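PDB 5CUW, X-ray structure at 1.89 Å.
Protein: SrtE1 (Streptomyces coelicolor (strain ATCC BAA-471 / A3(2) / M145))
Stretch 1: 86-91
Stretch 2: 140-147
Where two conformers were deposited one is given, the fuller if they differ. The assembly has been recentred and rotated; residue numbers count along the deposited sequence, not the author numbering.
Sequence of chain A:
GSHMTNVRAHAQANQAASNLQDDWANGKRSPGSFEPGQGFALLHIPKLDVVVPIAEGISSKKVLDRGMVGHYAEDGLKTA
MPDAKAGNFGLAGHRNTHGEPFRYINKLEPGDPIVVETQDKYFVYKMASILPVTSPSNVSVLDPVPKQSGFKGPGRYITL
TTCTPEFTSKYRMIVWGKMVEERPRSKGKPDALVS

Stretch 1 (86-91) AGNFGL
Stretch 2, residues 140-147: SVLDPVPK

Residues 87-91 form an extended strand that continues later in the chain, with Ala86 leading into it. Gly87 departs from ordinary strand geometry at phi/psi 152/176; the following residues run from -124/109 at Asn88 through -83/105 and -99/134 to -136/144 at Leu91. The second stretch begins as the end of a 3-10 segment, with Val141 at -71/-8 and Leu142 at -105/7, then opens at Asp143 (-63/155), bends at Pro144 (-51/-40) and extends again through Val145 (-112/96) and Pro146 (-60/130). Ser140 O ties this loop together, accepting hydrogen bonds from Asp143 N and Lys147 N, each at 3.1 Å. The register is antiparallel in sense: Asn88 CA lies 4.9 Å from Pro144 CA, and Gly90 CA 6.1 Å from Leu142 CA.

Strand alternation sends Asn88 toward the loop while Phe89 and Leu91 point away. Asn88, buried, with chi1 t (-176°) and chi2 2°, is the centre of the contact. Its ND2 donates a nearly straight hydrogen bond to Asp143 O (3.0 Å, 165°), so an amide suits this site by supplying a donor to a backbone carbonyl. The same ND2 lies 3.6 Å from Pro146 CB; the CA-to-CB bond of Pro146 points toward the strand. Asn88 CB packs 3.6 Å from Pro144 O. The CA-to-CB bond of Pro144 points away, and it is the carbonyl oxygen of this residue that meets Asn88 CB.

Leu142, chi1 m and chi2 t, leaves its backbone sideways, but its end approaches the strand, placing CD2 4.0 Å from Gly90 CA. Glycine makes room here: an ideal CB on Gly90 would lie 2.8 Å from Leu142 CD2, a clash. Gly87 has a different reason, since at its backbone angles a CB would jam against Ala86 O.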

# COMPACT_ATOMS: atom_id res chain seq x y z
N ALA A 86 12.24 -10.34 2.02
CA ALA A 86 11.95 -9.95 0.65
C ALA A 86 10.48 -10.20 0.38
O ALA A 86 9.86 -11.11 0.97
CB ALA A 86 12.82 -10.71 -0.35
N GLY A 87 9.92 -9.38 -0.50
CA GLY A 87 8.52 -9.52 -0.84
C GLY A 87 7.89 -8.21 -1.27
O GLY A 87 8.52 -7.16 -1.25
N ASN A 88 6.63 -8.30 -1.67
CA ASN A 88 5.87 -7.12 -2.08
C ASN A 88 4.60 -7.01 -1.26
O ASN A 88 3.68 -7.80 -1.42
CB ASN A 88 5.54 -7.20 -3.57
CG ASN A 88 4.83 -5.95 -4.09
OD1 ASN A 88 4.60 -5.00 -3.35
ND2 ASN A 88 4.47 -5.97 -5.36
N PHE A 89 4.55 -6.02 -0.36
CA PHE A 89 3.40 -5.83 0.54
C PHE A 89 2.33 -5.06 -0.22
O PHE A 89 2.48 -3.88 -0.45
CB PHE A 89 3.85 -5.10 1.82
CG PHE A 89 2.77 -4.92 2.88
CD1 PHE A 89 2.05 -6.01 3.37
CD2 PHE A 89 2.50 -3.66 3.41
CE1 PHE A 89 1.08 -5.83 4.37
CE2 PHE A 89 1.53 -3.48 4.41
CZ PHE A 89 0.82 -4.56 4.88
N GLY A 90 1.27 -5.74 -0.65
CA GLY A 90 0.26 -5.13 -1.51
C GLY A 90 -0.98 -4.64 -0.77
O GLY A 90 -1.53 -5.36 0.07
N LEU A 91 -1.41 -3.42 -1.09
CA LEU A 91 -2.53 -2.77 -0.39
C LEU A 91 -3.49 -2.08 -1.35
O LEU A 91 -3.07 -1.49 -2.35
CB LEU A 91 -2.01 -1.75 0.61
CG LEU A 91 -1.03 -2.24 1.67
CD1 LEU A 91 -0.41 -1.04 2.31
CD2 LEU A 91 -1.74 -3.10 2.71
N SER A 140 -0.38 -8.56 -12.01
CA SER A 140 1.07 -8.78 -11.93
C SER A 140 1.79 -7.63 -11.23
O SER A 140 2.96 -7.75 -10.88
CB SER A 140 1.65 -9.00 -13.33
OG SER A 140 1.13 -10.18 -13.90
N VAL A 141 1.10 -6.51 -11.02
CA VAL A 141 1.68 -5.39 -10.28
C VAL A 141 1.80 -5.75 -8.78
O VAL A 141 2.41 -5.00 -8.01
CB VAL A 141 0.84 -4.09 -10.42
CG1 VAL A 141 0.74 -3.68 -11.89
CG2 VAL A 141 -0.55 -4.25 -9.80
N LEU A 142 1.24 -6.89 -8.39
CA LEU A 142 1.35 -7.41 -7.03
C LEU A 142 2.33 -8.58 -6.90
O LEU A 142 2.40 -9.20 -5.84
CB LEU A 142 -0.01 -7.88 -6.51
CG LEU A 142 -1.12 -6.82 -6.39
CD1 LEU A 142 -2.45 -7.49 -6.11
CD2 LEU A 142 -0.79 -5.82 -5.29
N ASP A 143 3.06 -8.89 -7.98
CA ASP A 143 4.06 -9.97 -7.97
C ASP A 143 5.19 -9.64 -6.99
O ASP A 143 5.44 -8.46 -6.73
CB ASP A 143 4.66 -10.18 -9.38
CG ASP A 143 3.71 -10.88 -10.35
OD1 ASP A 143 2.66 -11.40 -9.91
OD2 ASP A 143 4.02 -10.93 -11.56
N PRO A 144 5.90 -10.67 -6.47
CA PRO A 144 6.99 -10.37 -5.54
C PRO A 144 7.98 -9.32 -6.08
O PRO A 144 8.44 -8.47 -5.31
CB PRO A 144 7.66 -11.73 -5.36
CG PRO A 144 6.51 -12.68 -5.45
CD PRO A 144 5.65 -12.11 -6.56
N VAL A 145 8.30 -9.40 -7.37
CA VAL A 145 9.00 -8.32 -8.07
C VAL A 145 8.01 -7.75 -9.06
O VAL A 145 7.84 -8.29 -10.15
CB VAL A 145 10.27 -8.81 -8.80
CG1 VAL A 145 10.96 -7.65 -9.51
CG2 VAL A 145 11.24 -9.46 -7.82
N PRO A 146 7.32 -6.66 -8.67
CA PRO A 146 6.12 -6.19 -9.37
C PRO A 146 6.39 -5.82 -10.82
O PRO A 146 7.32 -5.06 -11.11
CB PRO A 146 5.70 -4.96 -8.57
CG PRO A 146 6.92 -4.52 -7.86
CD PRO A 146 7.68 -5.79 -7.55
N LYS A 147 5.57 -6.36 -11.72
CA LYS A 147 5.71 -6.07 -13.14
C LYS A 147 5.43 -4.60 -13.37
O LYS A 147 4.55 -4.03 -12.72
CB LYS A 147 4.75 -6.93 -13.97